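PDB 6N6Q: cytochrome P450 (CYP102L1) from Mycobacterium phage Adler, which is a viral cytochrome P450 that binds haem and probably acts as a haem-thiolate monooxygenase, its natural substrate and redox partner not being established. Local coordinates for residues A[329-341]-A[384-397]. Sequence-based numbering, arbitrary orientation.
Sequences RYLRLVIDEALRL and WGPDAAEFKPERMS
Three donors converge on Glu337 OE2: Arg340 NH2 from the same helix at 2.7 Å, and Lys392 N and Arg395 NE from the loop. Lys392 N lies 3.2 Å from Glu337 OE2 and its bond is straight (180°), but it arrives from well above the carboxylate plane. Arg395 NE, 3.1 Å from Glu337 OE2, instead comes on the syn side, with guanidinium and carboxylate planes nearly parallel (14° apart). Arg340 grips the same carboxylate side-on, NE to OE1 and NH2 to OE2, while its NH1 and NH2 close end-on upon Ala388 O; the NH2 bond to Ala388 O measures 2.9 Å. These partners lie in the Arg340 guanidinium plane, which should fix its rotation, and NH1 also donates to His379 O.

Helix 329-341 carries the sequence Glu-Ala-Leu-Arg, the P450 ExxR motif of the K helix; its Glu and Arg here meet Arg395 of the loop between helices 375-379 and 398-402, the Glu-Arg-Arg triad characteristic of the P450 fold. Arg395 NE sits over a face of the Arg340 guanidinium, and the shared carboxylate probably offsets the two positive charges. Asp387 takes Arg395 at its far end, Arg395 NH1 to Asp387 OD1 and Arg395 NH2 to Asp387 O.

With CG anti to the backbone N and chi2 extended (-164°), Arg340 CD lies over the six-membered ring of Trp384, 3.5 Å from its centroid, a CH-pi contact; the bend at chi3 then turns the guanidinium toward Glu337 and Ala388 O. Apolar packing continues along the helix: Glu337 CG touches Phe391 CD1 at 3.5 Å, Val334 CG1 meets the Phe391 ring edge at CZ (3.8 Å), and Leu333 CD2 reaches Met396 CB at 4.0 Å. Phe293 stacks on Phe391 from helix 265-296.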
ATOM      1  N   ARG A 329      11.807  10.672  14.710  1.00 58.55           N
ATOM      2  CA  ARG A 329      10.547  10.434  15.411  1.00 59.90           C
ATOM      3  C   ARG A 329       9.403  11.229  14.794  1.00 63.67           C
ATOM      4  O   ARG A 329       8.329  10.680  14.522  1.00 63.62           O
ATOM      5  CB  ARG A 329      10.692  10.780  16.892  1.00 64.73           C
ATOM      6  CG  ARG A 329       9.359  11.058  17.577  1.00 68.25           C
ATOM      7  CD  ARG A 329       9.540  11.681  18.950  1.00 67.88           C
ATOM      8  NE  ARG A 329       8.312  12.318  19.421  1.00 71.36           N
ATOM      9  CZ  ARG A 329       7.354  11.694  20.099  1.00 82.10           C
ATOM     10  NH1 ARG A 329       7.476  10.405  20.390  1.00 84.31           N
ATOM     11  NH2 ARG A 329       6.272  12.359  20.485  1.00 78.19           N
ATOM     12  N   TYR A 330       9.608  12.531  14.576  1.00 56.78           N
ATOM     13  CA  TYR A 330       8.504  13.373  14.124  1.00 59.65           C
ATOM     14  C   TYR A 330       8.082  13.027  12.702  1.00 54.86           C
ATOM     15  O   TYR A 330       6.887  13.040  12.387  1.00 56.57           O
ATOM     16  CB  TYR A 330       8.880  14.849  14.224  1.00 58.99           C
ATOM     17  CG  TYR A 330       7.719  15.768  13.921  1.00 51.42           C
ATOM     18  CD1 TYR A 330       6.720  15.984  14.862  1.00 56.13           C
ATOM     19  CD2 TYR A 330       7.616  16.410  12.695  1.00 54.53           C
ATOM     20  CE1 TYR A 330       5.652  16.818  14.591  1.00 53.85           C
ATOM     21  CE2 TYR A 330       6.550  17.246  12.415  1.00 58.40           C
ATOM     22  CZ  TYR A 330       5.572  17.446  13.368  1.00 56.74           C
ATOM     23  OH  TYR A 330       4.510  18.278  13.097  1.00 61.36           O
ATOM     24  N   LEU A 331       9.043  12.716  11.828  1.00 61.09           N
ATOM     25  CA  LEU A 331       8.689  12.316  10.470  1.00 53.23           C
ATOM     26  C   LEU A 331       7.898  11.015  10.466  1.00 53.64           C
ATOM     27  O   LEU A 331       7.017  10.826   9.621  1.00 44.41           O
ATOM     28  CB  LEU A 331       9.946  12.185   9.612  1.00 53.35           C
ATOM     29  CG  LEU A 331       9.711  12.092   8.103  1.00 57.54           C
ATOM     30  CD1 LEU A 331       8.812  13.226   7.634  1.00 56.33           C
ATOM     31  CD2 LEU A 331      11.032  12.111   7.351  1.00 46.80           C
ATOM     32  N   ARG A 332       8.191  10.113  11.406  1.00 54.59           N
ATOM     33  CA  ARG A 332       7.377   8.912  11.555  1.00 55.59           C
ATOM     34  C   ARG A 332       5.963   9.263  12.007  1.00 55.30           C
ATOM     35  O   ARG A 332       4.991   8.626  11.584  1.00 52.70           O
ATOM     36  CB  ARG A 332       8.042   7.953  12.543  1.00 51.91           C
ATOM     37  CG  ARG A 332       7.200   6.745  12.921  1.00 62.97           C
ATOM     38  CD  ARG A 332       6.833   5.901  11.705  1.00 67.06           C
ATOM     39  NE  ARG A 332       6.214   4.640  12.104  1.00 64.16           N
ATOM     40  CZ  ARG A 332       6.884   3.507  12.280  1.00 69.14           C
ATOM     41  NH1 ARG A 332       8.195   3.472  12.082  1.00 65.55           N
ATOM     42  NH2 ARG A 332       6.245   2.406  12.651  1.00 71.94           N
ATOM     43  N   LEU A 333       5.828  10.282  12.861  1.00 52.55           N
ATOM     44  CA  LEU A 333       4.501  10.710  13.290  1.00 57.54           C
ATOM     45  C   LEU A 333       3.730  11.372  12.157  1.00 53.74           C
ATOM     46  O   LEU A 333       2.494  11.359  12.160  1.00 54.86           O
ATOM     47  CB  LEU A 333       4.610  11.661  14.484  1.00 55.18           C
ATOM     48  CG  LEU A 333       5.127  11.057  15.790  1.00 57.42           C
ATOM     49  CD1 LEU A 333       5.049  12.078  16.915  1.00 55.86           C
ATOM     50  CD2 LEU A 333       4.352   9.800  16.145  1.00 42.90           C
ATOM     51  N   VAL A 334       4.434  11.956  11.186  1.00 50.47           N
ATOM     52  CA  VAL A 334       3.758  12.549  10.036  1.00 53.68           C
ATOM     53  C   VAL A 334       3.145  11.460   9.165  1.00 53.34           C
ATOM     54  O   VAL A 334       1.991  11.562   8.731  1.00 54.00           O
ATOM     55  CB  VAL A 334       4.731  13.433   9.235  1.00 51.64           C
ATOM     56  CG1 VAL A 334       4.057  13.970   7.982  1.00 49.92           C
ATOM     57  CG2 VAL A 334       5.241  14.576  10.095  1.00 54.83           C
ATOM     58  N   ILE A 335       3.907  10.396   8.901  1.00 54.91           N
ATOM     59  CA  ILE A 335       3.400   9.305   8.075  1.00 52.97           C
ATOM     60  C   ILE A 335       2.267   8.578   8.785  1.00 50.01           C
ATOM     61  O   ILE A 335       1.295   8.150   8.154  1.00 46.25           O
ATOM     62  CB  ILE A 335       4.540   8.342   7.703  1.00 44.99           C
ATOM     63  CG1 ILE A 335       5.709   9.111   7.094  1.00 48.11           C
ATOM     64  CG2 ILE A 335       4.043   7.286   6.732  1.00 56.27           C
ATOM     65  CD1 ILE A 335       6.858   8.229   6.677  1.00 45.06           C
ATOM     66  N   ASP A 336       2.374   8.425  10.108  1.00 53.23           N
ATOM     67  CA  ASP A 336       1.320   7.759  10.864  1.00 45.41           C
ATOM     68  C   ASP A 336       0.012   8.533  10.774  1.00 53.37           C
ATOM     69  O   ASP A 336      -1.053   7.953  10.538  1.00 55.64           O
ATOM     70  CB  ASP A 336       1.749   7.585  12.321  1.00 50.47           C
ATOM     71  CG  ASP A 336       2.842   6.552  12.486  1.00 52.75           C
ATOM     72  OD1 ASP A 336       3.220   5.918  11.479  1.00 60.26           O
ATOM     73  OD2 ASP A 336       3.325   6.370  13.624  1.00 59.07           O
ATOM     74  N   GLU A 337       0.076   9.855  10.953  1.00 52.01           N
ATOM     75  CA  GLU A 337      -1.128  10.671  10.856  1.00 57.46           C
ATOM     76  C   GLU A 337      -1.689  10.674   9.440  1.00 54.35           C
ATOM     77  O   GLU A 337      -2.910  10.747   9.259  1.00 59.89           O
ATOM     78  CB  GLU A 337      -0.834  12.098  11.325  1.00 55.42           C
ATOM     79  CG  GLU A 337      -2.038  13.034  11.318  1.00 54.81           C
ATOM     80  CD  GLU A 337      -3.051  12.726  12.412  1.00 62.34           C
ATOM     81  OE1 GLU A 337      -2.821  11.792  13.210  1.00 61.14           O
ATOM     82  OE2 GLU A 337      -4.082  13.428  12.475  1.00 64.19           O
ATOM     83  N   ALA A 338      -0.821  10.594   8.429  1.00 52.47           N
ATOM     84  CA  ALA A 338      -1.301  10.478   7.056  1.00 56.77           C
ATOM     85  C   ALA A 338      -2.015   9.150   6.838  1.00 53.11           C
ATOM     86  O   ALA A 338      -3.073   9.105   6.198  1.00 47.41           O
ATOM     87  CB  ALA A 338      -0.140  10.632   6.074  1.00 39.98           C
ATOM     88  N   LEU A 339      -1.456   8.059   7.368  1.00 50.77           N
ATOM     89  CA  LEU A 339      -2.096   6.756   7.248  1.00 48.95           C
ATOM     90  C   LEU A 339      -3.347   6.646   8.107  1.00 56.51           C
ATOM     91  O   LEU A 339      -4.160   5.744   7.880  1.00 50.22           O
ATOM     92  CB  LEU A 339      -1.108   5.648   7.615  1.00 39.47           C
ATOM     93  CG  LEU A 339      -0.005   5.403   6.584  1.00 42.75           C
ATOM     94  CD1 LEU A 339       0.946   4.314   7.054  1.00 40.30           C
ATOM     95  CD2 LEU A 339      -0.615   5.043   5.237  1.00 39.26           C
ATOM     96  N   ARG A 340      -3.519   7.534   9.087  1.00 53.27           N
ATOM     97  CA  ARG A 340      -4.764   7.562   9.844  1.00 52.04           C
ATOM     98  C   ARG A 340      -5.836   8.340   9.091  1.00 54.68           C
ATOM     99  O   ARG A 340      -6.906   7.806   8.781  1.00 56.32           O
ATOM    100  CB  ARG A 340      -4.535   8.172  11.229  1.00 54.22           C
ATOM    101  CG  ARG A 340      -5.763   8.110  12.127  1.00 58.40           C
ATOM    102  CD  ARG A 340      -5.648   9.042  13.321  1.00 53.40           C
ATOM    103  NE  ARG A 340      -5.632  10.445  12.918  1.00 56.50           N
ATOM    104  CZ  ARG A 340      -6.722  11.161  12.667  1.00 56.94           C
ATOM    105  NH1 ARG A 340      -7.922  10.607  12.775  1.00 56.61           N
ATOM    106  NH2 ARG A 340      -6.615  12.431  12.305  1.00 57.32           N
ATOM    107  N   LEU A 341      -5.556   9.608   8.778  1.00 50.00           N
ATOM    108  CA  LEU A 341      -6.558  10.450   8.136  1.00 55.58           C
ATOM    109  C   LEU A 341      -6.967   9.903   6.774  1.00 54.59           C
ATOM    110  O   LEU A 341      -8.128  10.044   6.372  1.00 55.89           O
ATOM    111  CB  LEU A 341      -6.033  11.880   8.002  1.00 52.48           C
ATOM    112  CG  LEU A 341      -7.099  12.974   7.920  1.00 59.72           C
ATOM    113  CD1 LEU A 341      -8.007  12.914   9.137  1.00 53.51           C
ATOM    114  CD2 LEU A 341      -6.454  14.345   7.800  1.00 56.83           C
ATOM    115  N   TRP A 384     -11.403   9.201  18.258  1.00 65.50           N
ATOM    116  CA  TRP A 384     -10.106   9.858  18.145  1.00 64.57           C
ATOM    117  C   TRP A 384     -10.126  11.293  18.657  1.00 68.39           C
ATOM    118  O   TRP A 384      -9.158  12.031  18.435  1.00 59.44           O
ATOM    119  CB  TRP A 384      -9.623   9.833  16.692  1.00 62.60           C
ATOM    120  CG  TRP A 384      -9.066   8.510  16.265  1.00 57.26           C
ATOM    121  CD1 TRP A 384      -9.759   7.461  15.731  1.00 55.64           C
ATOM    122  CD2 TRP A 384      -7.700   8.091  16.340  1.00 58.94           C
ATOM    123  NE1 TRP A 384      -8.906   6.417  15.469  1.00 58.04           N
ATOM    124  CE2 TRP A 384      -7.636   6.778  15.833  1.00 62.60           C
ATOM    125  CE3 TRP A 384      -6.521   8.699  16.787  1.00 56.49           C
ATOM    126  CZ2 TRP A 384      -6.442   6.064  15.759  1.00 58.78           C
ATOM    127  CZ3 TRP A 384      -5.338   7.988  16.715  1.00 56.17           C
ATOM    128  CH2 TRP A 384      -5.307   6.684  16.204  1.00 55.21           C
ATOM    129  N   GLY A 385     -11.197  11.702  19.332  1.00 67.59           N
ATOM    130  CA  GLY A 385     -11.310  13.046  19.842  1.00 65.37           C
ATOM    131  C   GLY A 385     -12.118  13.938  18.923  1.00 67.84           C
ATOM    132  O   GLY A 385     -12.447  13.570  17.790  1.00 69.94           O
ATOM    133  N   PRO A 386     -12.457  15.140  19.398  1.00 69.21           N
ATOM    134  CA  PRO A 386     -13.262  16.057  18.577  1.00 66.64           C
ATOM    135  C   PRO A 386     -12.518  16.631  17.382  1.00 61.91           C
ATOM    136  O   PRO A 386     -13.165  17.215  16.502  1.00 63.09           O
ATOM    137  CB  PRO A 386     -13.652  17.162  19.567  1.00 61.55           C
ATOM    138  CG  PRO A 386     -12.564  17.143  20.589  1.00 57.96           C
ATOM    139  CD  PRO A 386     -12.145  15.705  20.723  1.00 62.28           C
ATOM    140  N   ASP A 387     -11.196  16.489  17.320  1.00 62.71           N
ATOM    141  CA  ASP A 387     -10.389  17.006  16.219  1.00 65.96           C
ATOM    142  C   ASP A 387      -9.885  15.880  15.320  1.00 64.23           C
ATOM    143  O   ASP A 387      -8.750  15.907  14.841  1.00 64.18           O
ATOM    144  CB  ASP A 387      -9.217  17.831  16.748  1.00 67.03           C
ATOM    145  CG  ASP A 387      -8.298  17.029  17.654  1.00 73.38           C
ATOM    146  OD1 ASP A 387      -8.664  15.894  18.031  1.00 69.67           O
ATOM    147  OD2 ASP A 387      -7.205  17.535  17.987  1.00 73.63           O
ATOM    148  N   ALA A 388     -10.734  14.878  15.080  1.00 59.40           N
ATOM    149  CA  ALA A 388     -10.319  13.716  14.303  1.00 57.72           C
ATOM    150  C   ALA A 388     -10.122  14.036  12.827  1.00 57.24           C
ATOM    151  O   ALA A 388      -9.431  13.282  12.132  1.00 57.72           O
ATOM    152  CB  ALA A 388     -11.340  12.589  14.458  1.00 63.25           C
ATOM    153  N   ALA A 389     -10.705  15.124  12.335  1.00 52.97           N
ATOM    154  CA  ALA A 389     -10.580  15.503  10.935  1.00 52.42           C
ATOM    155  C   ALA A 389      -9.372  16.388  10.661  1.00 62.73           C
ATOM    156  O   ALA A 389      -9.148  16.764   9.506  1.00 68.24           O
ATOM    157  CB  ALA A 389     -11.854  16.213  10.466  1.00 42.87           C
ATOM    158  N   GLU A 390      -8.594  16.730  11.684  1.00 61.64           N
ATOM    159  CA  GLU A 390      -7.435  17.595  11.527  1.00 63.86           C
ATOM    160  C   GLU A 390      -6.163  16.764  11.404  1.00 57.76           C
ATOM    161  O   GLU A 390      -6.043  15.687  11.993  1.00 51.60           O
ATOM    162  CB  GLU A 390      -7.309  18.559  12.708  1.00 65.51           C
ATOM    163  CG  GLU A 390      -8.602  19.264  13.083  1.00 74.49           C
ATOM    164  CD  GLU A 390      -8.401  20.319  14.157  1.00 85.69           C
ATOM    165  OE1 GLU A 390      -9.023  21.398  14.056  1.00 95.23           O
ATOM    166  OE2 GLU A 390      -7.615  20.073  15.099  1.00 81.86           O
ATOM    167  N   PHE A 391      -5.211  17.280  10.629  1.00 56.87           N
ATOM    168  CA  PHE A 391      -3.896  16.657  10.488  1.00 58.71           C
ATOM    169  C   PHE A 391      -3.016  17.167  11.625  1.00 60.15           C
ATOM    170  O   PHE A 391      -2.550  18.308  11.601  1.00 57.99           O
ATOM    171  CB  PHE A 391      -3.290  16.967   9.124  1.00 55.37           C
ATOM    172  CG  PHE A 391      -1.966  16.297   8.881  1.00 54.31           C
ATOM    173  CD1 PHE A 391      -1.909  14.983   8.448  1.00 61.85           C
ATOM    174  CD2 PHE A 391      -0.780  16.981   9.082  1.00 60.42           C
ATOM    175  CE1 PHE A 391      -0.693  14.361   8.223  1.00 60.37           C
ATOM    176  CE2 PHE A 391       0.439  16.366   8.858  1.00 61.11           C
ATOM    177  CZ  PHE A 391       0.482  15.054   8.429  1.00 51.77           C
ATOM    178  N   LYS A 392      -2.800  16.323  12.631  1.00 59.50           N
ATOM    179  CA  LYS A 392      -1.996  16.679  13.799  1.00 62.12           C
ATOM    180  C   LYS A 392      -1.061  15.516  14.107  1.00 60.61           C
ATOM    181  O   LYS A 392      -1.474  14.533  14.745  1.00 58.06           O
ATOM    182  CB  LYS A 392      -2.873  17.012  15.003  1.00 60.26           C
ATOM    183  CG  LYS A 392      -3.945  18.055  14.725  1.00 64.94           C
ATOM    184  CD  LYS A 392      -4.819  18.312  15.945  1.00 75.21           C
ATOM    185  CE  LYS A 392      -4.071  19.090  17.015  1.00 77.15           C
ATOM    186  NZ  LYS A 392      -4.986  19.548  18.098  1.00 77.27           N
ATOM    187  N   PRO A 393       0.199  15.585  13.668  1.00 57.20           N
ATOM    188  CA  PRO A 393       1.117  14.453  13.885  1.00 50.46           C
ATOM    189  C   PRO A 393       1.347  14.120  15.348  1.00 59.97           C
ATOM    190  O   PRO A 393       1.517  12.940  15.679  1.00 57.45           O
ATOM    191  CB  PRO A 393       2.413  14.920  13.207  1.00 55.81           C
ATOM    192  CG  PRO A 393       1.973  15.943  12.208  1.00 62.21           C
ATOM    193  CD  PRO A 393       0.802  16.640  12.837  1.00 63.63           C
ATOM    194  N   GLU A 394       1.353  15.120  16.234  1.00 60.39           N
ATOM    195  CA  GLU A 394       1.597  14.861  17.649  1.00 60.87           C
ATOM    196  C   GLU A 394       0.531  13.961  18.263  1.00 64.36           C
ATOM    197  O   GLU A 394       0.760  13.386  19.334  1.00 58.37           O
ATOM    198  CB  GLU A 394       1.681  16.178  18.424  1.00 63.10           C
ATOM    199  CG  GLU A 394       2.957  16.977  18.185  1.00 70.07           C
ATOM    200  CD  GLU A 394       2.840  17.961  17.032  1.00 81.61           C
ATOM    201  OE1 GLU A 394       1.951  17.777  16.170  1.00 68.16           O
ATOM    202  OE2 GLU A 394       3.638  18.924  16.995  1.00 69.29           O
ATOM    203  N   ARG A 395      -0.622  13.827  17.606  1.00 57.57           N
ATOM    204  CA  ARG A 395      -1.671  12.937  18.093  1.00 61.78           C
ATOM    205  C   ARG A 395      -1.207  11.487  18.144  1.00 63.05           C
ATOM    206  O   ARG A 395      -1.600  10.744  19.051  1.00 64.72           O
ATOM    207  CB  ARG A 395      -2.903  13.064  17.196  1.00 69.06           C
ATOM    208  CG  ARG A 395      -4.019  12.083  17.497  1.00 64.82           C
ATOM    209  CD  ARG A 395      -4.836  11.798  16.247  1.00 62.40           C
ATOM    210  NE  ARG A 395      -5.036  12.994  15.431  1.00 58.29           N
ATOM    211  CZ  ARG A 395      -5.956  13.922  15.674  1.00 64.00           C
ATOM    212  NH1 ARG A 395      -6.764  13.801  16.720  1.00 60.42           N
ATOM    213  NH2 ARG A 395      -6.067  14.974  14.874  1.00 59.65           N
ATOM    214  N   MET A 396      -0.371  11.071  17.195  1.00 58.46           N
ATOM    215  CA  MET A 396      -0.004   9.668  17.049  1.00 63.73           C
ATOM    216  C   MET A 396       1.117   9.234  17.986  1.00 64.22           C
ATOM    217  O   MET A 396       1.682   8.153  17.785  1.00 68.41           O
ATOM    218  CB  MET A 396       0.388   9.379  15.597  1.00 57.97           C
ATOM    219  CG  MET A 396      -0.717   9.671  14.597  1.00 55.88           C
ATOM    220  SD  MET A 396      -2.255   8.818  15.001  1.00 59.97           S
ATOM    221  CE  MET A 396      -1.751   7.107  14.829  1.00 57.38           C
ATOM    222  N   SER A 397       1.449  10.033  18.996  1.00 65.14           N
ATOM    223  CA  SER A 397       2.438   9.611  19.974  1.00 67.57           C
ATOM    224  C   SER A 397       1.846   8.559  20.909  1.00 73.24           C
ATOM    225  O   SER A 397       0.628   8.433  21.058  1.00 71.64           O
ATOM    226  CB  SER A 397       2.941  10.807  20.783  1.00 64.17           C
ATOM    227  OG  SER A 397       1.933  11.295  21.650  1.00 68.69           O
TER